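Local coordinates for homoserine O-acetyltransferase (Bacillus anthracis str. 'Ames Ancestor', PDB 3I1I), which transfers an acetyl group, in this family from acetyl-CoA, to the hydroxyl of homoserine, a step that leads towards methionine, at the interface of chains A and B. Coordinates in Å, arbitrary orientation; residue numbers count along the deposited sequence, not the author numbering. Chains: chain A/B, Homoserine O-acetyltransferase.

Contact 1: the interface of chains A and B. Residues chain A 199, 202-204, 218-219, 222; chain B 199, 202-204, 222.
B:Leu202, from the last turn of helix 186-202, lays its methyls on A:Ala199, A:Asp203 and A:Lys218, with A:Leu202 in the equivalent place on chain B; the patch is almost wholly apolar, and no hydrogen bond crosses it. Among the carbon contacts, the two methyls of B:Leu202 divide the work. CD1 meets CB of A:Lys218 at 3.8 Å and the carboxylate carbon CG of A:Asp203 at 3.9 Å, while CD2 turns to the helix end and lies 3.5 Å from the backbone O of A:Ala199. With CG anti to the backbone N (chi1 -172°), the isobutyl group crosses the A:Asp203 side chain at a slant. A:Leu202 makes the reciprocal contacts with B:Ala199 and B:Asp203. The rings of A:Pro204 and B:Pro204 run past each other in opposite directions, CG to CG at 4.1 Å. Polar support comes from within chain A: the backbone N of A:Gly219 donates to carboxylate OD2 of A:Asp203 (2.8 Å, 166° at H), on its anti side and somewhat out of the carboxylate plane, holding the group against helix 217-228. The patch thus joins the C-terminal ends of the paired helices 186-202, with the start of helix 217-228 and the 3-10 helix 204-209 beside them, around the two-fold axis.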
# COMPACT_ATOMS: atom_id res chain seq x y z
N ALA A 199 0.70 2.30 -6.38
CA ALA A 199 1.32 0.97 -6.45
C ALA A 199 1.38 0.47 -7.93
O ALA A 199 2.41 -0.02 -8.39
CB ALA A 199 0.59 -0.03 -5.54
N LEU A 202 4.01 2.48 -9.89
CA LEU A 202 5.37 2.24 -9.45
C LEU A 202 5.97 1.01 -10.15
O LEU A 202 7.18 0.96 -10.42
CB LEU A 202 5.41 2.09 -7.93
CG LEU A 202 6.81 2.03 -7.30
CD1 LEU A 202 7.66 3.29 -7.68
CD2 LEU A 202 6.70 1.82 -5.78
N ASP A 203 5.11 0.03 -10.43
CA ASP A 203 5.52 -1.13 -11.18
C ASP A 203 6.04 -0.72 -12.56
O ASP A 203 5.31 -0.15 -13.35
CB ASP A 203 4.33 -2.07 -11.32
CG ASP A 203 4.72 -3.46 -11.73
OD1 ASP A 203 5.82 -3.65 -12.32
OD2 ASP A 203 3.89 -4.36 -11.46
N PRO A 204 7.32 -1.01 -12.86
CA PRO A 204 7.88 -0.70 -14.20
C PRO A 204 7.18 -1.41 -15.37
O PRO A 204 7.25 -0.96 -16.51
CB PRO A 204 9.33 -1.16 -14.11
CG PRO A 204 9.54 -1.76 -12.78
CD PRO A 204 8.29 -1.67 -11.96
N LYS A 218 2.51 -7.25 -10.29
CA LYS A 218 2.99 -6.91 -8.94
C LYS A 218 2.27 -5.70 -8.40
O LYS A 218 1.71 -5.72 -7.31
CB LYS A 218 4.49 -6.67 -8.90
CG LYS A 218 5.30 -7.89 -9.20
CD LYS A 218 6.81 -7.58 -9.20
CE LYS A 218 7.64 -8.77 -9.67
NZ LYS A 218 9.12 -8.46 -9.52
N GLY A 219 2.24 -4.63 -9.18
CA GLY A 219 1.51 -3.45 -8.78
C GLY A 219 0.03 -3.73 -8.55
O GLY A 219 -0.55 -3.24 -7.57
N LEU A 222 -0.70 -5.76 -5.35
CA LEU A 222 -0.54 -4.87 -4.20
C LEU A 222 -1.78 -3.97 -4.04
O LEU A 222 -2.35 -3.86 -2.96
CB LEU A 222 0.75 -4.07 -4.38
CG LEU A 222 1.31 -3.25 -3.24
CD1 LEU A 222 1.18 -3.95 -1.88
CD2 LEU A 222 2.78 -2.93 -3.58
N ALA B 199 6.21 -2.47 -1.34
CA ALA B 199 6.25 -1.16 -2.00
C ALA B 199 7.72 -0.69 -2.23
O ALA B 199 8.07 -0.23 -3.31
CB ALA B 199 5.44 -0.12 -1.19
N LEU B 202 9.34 -2.80 -5.01
CA LEU B 202 8.75 -2.58 -6.31
C LEU B 202 9.41 -1.38 -7.02
O LEU B 202 9.55 -1.36 -8.25
CB LEU B 202 7.24 -2.39 -6.19
CG LEU B 202 6.47 -2.35 -7.51
CD1 LEU B 202 6.71 -3.64 -8.37
CD2 LEU B 202 4.97 -2.11 -7.24
N ASP B 203 9.81 -0.39 -6.22
CA ASP B 203 10.53 0.74 -6.73
C ASP B 203 11.84 0.29 -7.40
O ASP B 203 12.69 -0.29 -6.74
CB ASP B 203 10.81 1.70 -5.59
CG ASP B 203 11.22 3.08 -6.06
OD1 ASP B 203 11.68 3.23 -7.22
OD2 ASP B 203 11.05 4.00 -5.22
N PRO B 204 12.00 0.54 -8.71
CA PRO B 204 13.26 0.19 -9.40
C PRO B 204 14.51 0.89 -8.85
O PRO B 204 15.63 0.41 -9.03
CB PRO B 204 13.03 0.62 -10.85
CG PRO B 204 11.68 1.25 -10.92
CD PRO B 204 11.01 1.20 -9.59
N LEU B 222 5.52 5.64 -0.03
CA LEU B 222 4.34 4.78 -0.04
C LEU B 222 4.30 3.91 1.23
O LEU B 222 3.28 3.84 1.92
CB LEU B 222 4.36 3.95 -1.33
CG LEU B 222 3.14 3.14 -1.73
CD1 LEU B 222 1.82 3.87 -1.47
CD2 LEU B 222 3.32 2.79 -3.23

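Contact 2: the interface of chains A and B. Residues chain A 183-186, 189, 288-290; chain B 238, 243, 260.
CG anti to the backbone N (chi1 -168°) and a bend at chi3 (-78°) carry the guanidinium of B:Arg243 into chain A, where it meets A:Asn184, A:Ser189 and A:Leu288; B:Glu238, bent at chi2 (70°), brings its carboxylate to the start of helix 186-202. In this alpha/beta-hydrolase-fold enzyme the site is an arginine clasp on backbone carbonyls. NH1 and NH2 of B:Arg243 both donate to the carbonyl O of A:Leu288, end-on, at 2.9 and 3.0 Å, with that oxygen in the guanidinium plane. NH2 also donates to the carbonyl O of A:Asn184 (2.8 Å), tilted from the plane, and hydrogen-bonds hydroxyl OG of A:Ser189 (3.0 Å) at the guanidinium edge. This hydroxyl accepts from amide ND2 of A:Asn184 and donates to the carbonyl O of A:Pro185, so second-shell bonds fix its position. A water joins NE of B:Arg243, the carbonyl O of A:Asn184 and OE2 of B:Glu238. The other carboxylate oxygen, OE1, takes the backbone N-H of A:Ile186 on its syn side, a little off the carboxylate plane, at 2.9 Å, capping the first turn of the helix, whose dipole may favour the negative charge. The guanidinium is sandwiched between CE2 of B:Phe260 over one face and the carbonyl O of A:His290 over the other, each 3.8 Å from its plane. Methyl CD1 of A:Ile186 comes tip-on over the B:Phe260 ring, 3.6 Å from the centroid, in a CH-pi contact.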
# COMPACT_ATOMS: atom_id res chain seq x y z
N GLN A 183 -19.65 10.85 0.88
CA GLN A 183 -18.33 11.37 0.50
C GLN A 183 -17.32 10.32 0.86
O GLN A 183 -17.38 9.82 1.97
CB GLN A 183 -18.02 12.66 1.27
CG GLN A 183 -18.99 13.79 1.01
CD GLN A 183 -18.72 15.03 1.87
OE1 GLN A 183 -18.76 14.96 3.09
NE2 GLN A 183 -18.48 16.18 1.21
N ASN A 184 -16.44 9.93 -0.05
CA ASN A 184 -15.54 8.85 0.27
C ASN A 184 -14.63 9.31 1.42
O ASN A 184 -14.01 10.36 1.33
CB ASN A 184 -14.70 8.41 -0.92
CG ASN A 184 -14.11 7.03 -0.72
OD1 ASN A 184 -14.87 6.09 -0.51
ND2 ASN A 184 -12.78 6.89 -0.78
N PRO A 185 -14.60 8.55 2.51
CA PRO A 185 -13.76 8.99 3.62
C PRO A 185 -12.33 9.21 3.21
O PRO A 185 -11.83 8.54 2.31
CB PRO A 185 -13.86 7.84 4.61
CG PRO A 185 -15.19 7.22 4.32
CD PRO A 185 -15.31 7.30 2.80
N ILE A 186 -11.70 10.18 3.85
CA ILE A 186 -10.32 10.53 3.56
C ILE A 186 -9.40 9.32 3.77
O ILE A 186 -8.55 9.05 2.94
CB ILE A 186 -9.84 11.70 4.48
CG1 ILE A 186 -10.69 12.95 4.23
CG2 ILE A 186 -8.35 12.01 4.27
CD1 ILE A 186 -10.69 13.46 2.77
N SER A 189 -9.81 7.08 0.91
CA SER A 189 -9.37 7.70 -0.32
C SER A 189 -7.86 7.63 -0.49
O SER A 189 -7.36 7.43 -1.62
CB SER A 189 -9.84 9.15 -0.38
OG SER A 189 -11.26 9.23 -0.27
N LEU A 288 -12.11 7.71 -5.12
CA LEU A 288 -11.43 8.77 -4.36
C LEU A 288 -12.06 10.16 -4.60
O LEU A 288 -12.08 11.00 -3.69
CB LEU A 288 -9.96 8.73 -4.71
CG LEU A 288 -8.93 9.82 -4.59
CD1 LEU A 288 -7.67 9.14 -5.14
CD2 LEU A 288 -9.27 11.05 -5.41
N LEU A 289 -12.58 10.38 -5.80
CA LEU A 289 -13.30 11.61 -6.12
C LEU A 289 -14.74 11.64 -5.60
O LEU A 289 -15.35 12.71 -5.67
CB LEU A 289 -13.36 11.80 -7.64
CG LEU A 289 -12.06 12.19 -8.32
CD1 LEU A 289 -12.25 12.15 -9.83
CD2 LEU A 289 -11.54 13.55 -7.81
N HIS A 290 -15.28 10.52 -5.09
CA HIS A 290 -16.69 10.48 -4.74
C HIS A 290 -17.09 11.47 -3.63
O HIS A 290 -16.65 11.37 -2.49
CB HIS A 290 -17.15 9.08 -4.35
CG HIS A 290 -18.54 9.04 -3.81
ND1 HIS A 290 -19.64 9.32 -4.59
CD2 HIS A 290 -19.01 8.81 -2.55
CE1 HIS A 290 -20.74 9.27 -3.84
NE2 HIS A 290 -20.39 8.95 -2.60
N GLU B 238 -10.42 12.88 8.56
CA GLU B 238 -11.58 13.52 7.99
C GLU B 238 -11.63 15.01 8.38
O GLU B 238 -11.92 15.86 7.52
CB GLU B 238 -12.86 12.81 8.44
CG GLU B 238 -14.05 13.07 7.57
CD GLU B 238 -13.95 12.41 6.15
OE1 GLU B 238 -13.26 11.38 5.97
OE2 GLU B 238 -14.59 12.96 5.21
N ARG B 243 -11.99 17.21 2.98
CA ARG B 243 -12.25 17.27 1.55
C ARG B 243 -12.62 18.69 1.10
O ARG B 243 -13.43 19.34 1.70
CB ARG B 243 -13.36 16.28 1.21
CG ARG B 243 -13.54 16.03 -0.28
CD ARG B 243 -14.58 14.91 -0.53
NE ARG B 243 -14.03 13.59 -0.29
CZ ARG B 243 -13.35 12.87 -1.19
NH1 ARG B 243 -13.14 13.33 -2.42
NH2 ARG B 243 -12.89 11.65 -0.89
N PHE B 260 -6.31 17.14 -0.02
CA PHE B 260 -5.93 16.24 1.08
C PHE B 260 -4.75 15.37 0.68
O PHE B 260 -3.83 15.20 1.50
CB PHE B 260 -7.08 15.45 1.70
CG PHE B 260 -7.80 14.53 0.76
CD1 PHE B 260 -7.35 13.26 0.53
CD2 PHE B 260 -8.99 14.95 0.14
CE1 PHE B 260 -8.04 12.39 -0.36
CE2 PHE B 260 -9.69 14.11 -0.75
CZ PHE B 260 -9.21 12.81 -0.99
O HOH W 1 -14.47 12.93 2.46

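Contact 3: the interface of chains A and B. Residues chain A 229, 243, 258, 260-261, 264; chain B 184, 186, 189-190, 288.
B:Leu288, B:Val190 and A:Phe260 bury most surface here, meeting where helix 259-270 of chain A packs against helices 186-202 and 277-289 of chain B. B:Leu288, CG anti to the backbone N (chi1 158°), points its methyls at A:Glu261 and A:Thr258: CD1 lies 3.6 Å from carboxylate OE2 of A:Glu261, tip to tip, and CD2 4.0 Å from methyl CG2 of A:Thr258. OE1 of that carboxylate accepts from the backbone N (2.9 Å) and the hydroxyl of A:Thr258, whose OG1 accepts from the backbone N of A:Glu261 (3.2 Å), a capping box starting helix 259-270. B:Val190 spreads its branches among three partners. CG1, anti to the backbone N (chi1 -178°), faces CG of the selenomethionine A:Met229 at 3.8 Å, the side chains crossing nearly at right angles. CG2 meets CD1 of A:Ile264 tip to tip (3.8 Å) and touches CD1 of A:Phe260 from alongside, also at 3.8 Å. The ring of A:Phe260 has OG1 of A:Thr258 above its centre on the face turned from B:Ile186, and its CE1 touches CB of B:Ser189 (3.7 Å). Beside this cluster A:Arg243 binds the carbonyl oxygens of B:Leu288 and B:Asn184. The site joins oily side chains to a polar clasp and probably helps hold the subunits together.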
# COMPACT_ATOMS: atom_id res chain seq x y z
N MSE A 229 -7.53 -6.28 2.43
CA MSE A 229 -7.23 -6.14 3.85
C MSE A 229 -8.06 -5.09 4.59
O MSE A 229 -7.94 -5.00 5.79
CB MSE A 229 -5.75 -5.86 4.11
CG MSE A 229 -4.80 -6.92 3.63
SE MSE A 229 -5.22 -8.68 4.30
CE MSE A 229 -5.12 -8.32 6.26
N ARG A 243 -2.01 -16.87 12.65
CA ARG A 243 -0.57 -16.96 12.75
C ARG A 243 -0.11 -18.38 13.11
O ARG A 243 -0.63 -19.00 13.99
CB ARG A 243 -0.08 -15.96 13.80
CG ARG A 243 1.42 -15.74 13.80
CD ARG A 243 1.80 -14.60 14.79
NE ARG A 243 1.54 -13.29 14.23
CZ ARG A 243 2.38 -12.61 13.44
NH1 ARG A 243 3.56 -13.10 13.12
NH2 ARG A 243 2.05 -11.39 12.99
N THR A 258 5.42 -15.73 5.69
CA THR A 258 4.64 -16.47 6.68
C THR A 258 3.51 -17.19 5.97
O THR A 258 3.20 -16.94 4.79
CB THR A 258 4.01 -15.53 7.76
OG1 THR A 258 3.08 -14.61 7.14
CG2 THR A 258 5.07 -14.79 8.55
N PHE A 260 0.35 -17.00 6.68
CA PHE A 260 -0.77 -16.08 6.39
C PHE A 260 -0.48 -15.25 5.16
O PHE A 260 -1.39 -15.07 4.34
CB PHE A 260 -1.24 -15.24 7.59
CG PHE A 260 -0.21 -14.34 8.18
CD1 PHE A 260 -0.00 -13.08 7.68
CD2 PHE A 260 0.53 -14.74 9.31
CE1 PHE A 260 0.98 -12.22 8.25
CE2 PHE A 260 1.51 -13.92 9.88
CZ PHE A 260 1.72 -12.63 9.35
N GLU A 261 0.78 -14.82 4.96
CA GLU A 261 1.11 -14.07 3.76
C GLU A 261 0.88 -14.90 2.50
O GLU A 261 0.38 -14.38 1.49
CB GLU A 261 2.55 -13.57 3.80
CG GLU A 261 2.79 -12.37 4.71
CD GLU A 261 4.27 -12.04 4.86
OE1 GLU A 261 5.02 -12.83 5.47
OE2 GLU A 261 4.67 -10.96 4.35
N ILE A 264 -3.02 -15.29 1.85
CA ILE A 264 -3.53 -14.03 1.32
C ILE A 264 -2.96 -13.71 -0.06
O ILE A 264 -3.69 -13.25 -0.91
CB ILE A 264 -3.36 -12.87 2.32
CG1 ILE A 264 -4.24 -13.13 3.55
CG2 ILE A 264 -3.69 -11.53 1.68
CD1 ILE A 264 -3.81 -12.42 4.82
N ASN B 184 1.64 -9.58 16.57
CA ASN B 184 1.25 -8.50 15.69
C ASN B 184 0.00 -8.96 14.92
O ASN B 184 -0.01 -10.02 14.32
CB ASN B 184 2.35 -8.12 14.71
CG ASN B 184 2.11 -6.74 14.11
OD1 ASN B 184 2.01 -5.78 14.87
ND2 ASN B 184 2.04 -6.63 12.78
N ILE B 186 -2.76 -9.83 12.29
CA ILE B 186 -2.63 -10.22 10.89
C ILE B 186 -2.91 -9.02 9.97
O ILE B 186 -2.17 -8.80 9.03
CB ILE B 186 -3.62 -11.38 10.55
CG1 ILE B 186 -3.31 -12.62 11.39
CG2 ILE B 186 -3.58 -11.72 9.05
CD1 ILE B 186 -1.87 -13.16 11.25
N SER B 189 0.02 -6.84 10.02
CA SER B 189 1.18 -7.50 9.46
C SER B 189 1.19 -7.47 7.94
O SER B 189 2.26 -7.31 7.32
CB SER B 189 1.27 -8.95 9.96
OG SER B 189 1.31 -8.99 11.38
N VAL B 190 0.00 -7.59 7.35
CA VAL B 190 -0.09 -7.53 5.89
C VAL B 190 -0.26 -6.08 5.40
O VAL B 190 0.45 -5.60 4.50
CB VAL B 190 -1.26 -8.41 5.35
CG1 VAL B 190 -1.29 -8.36 3.83
CG2 VAL B 190 -1.15 -9.87 5.89
N LEU B 288 6.25 -7.57 11.65
CA LEU B 288 5.40 -8.62 11.09
C LEU B 288 5.68 -10.01 11.73
O LEU B 288 4.76 -10.82 11.87
CB LEU B 288 5.59 -8.63 9.59
CG LEU B 288 5.33 -9.74 8.60
CD1 LEU B 288 5.75 -9.10 7.27
CD2 LEU B 288 6.15 -10.98 8.89
O HOH W 2 -1.13 -12.56 14.96

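Between the centres of their C-alpha atoms, contact 1 lies about 23 Å from contact 2 and 19 Å from contact 3; contacts 2 and 3 are about 27 Å apart. Helix 186-202 threads through all three: its C-terminal end serves contact 1, its first turns the other two. Contacts 2 and 3 are largely two-fold twins, A:Asn184, A:Ile186, A:Ser189, A:Leu288, B:Arg243 and B:Phe260 of one recurring with chains exchanged. Contact 1 sits on the axis, to one side of the pair of arginine sites, contact 3 also holding an apolar cluster. This is consistent with a stable dimer, though the structure alone does not prove it in solution.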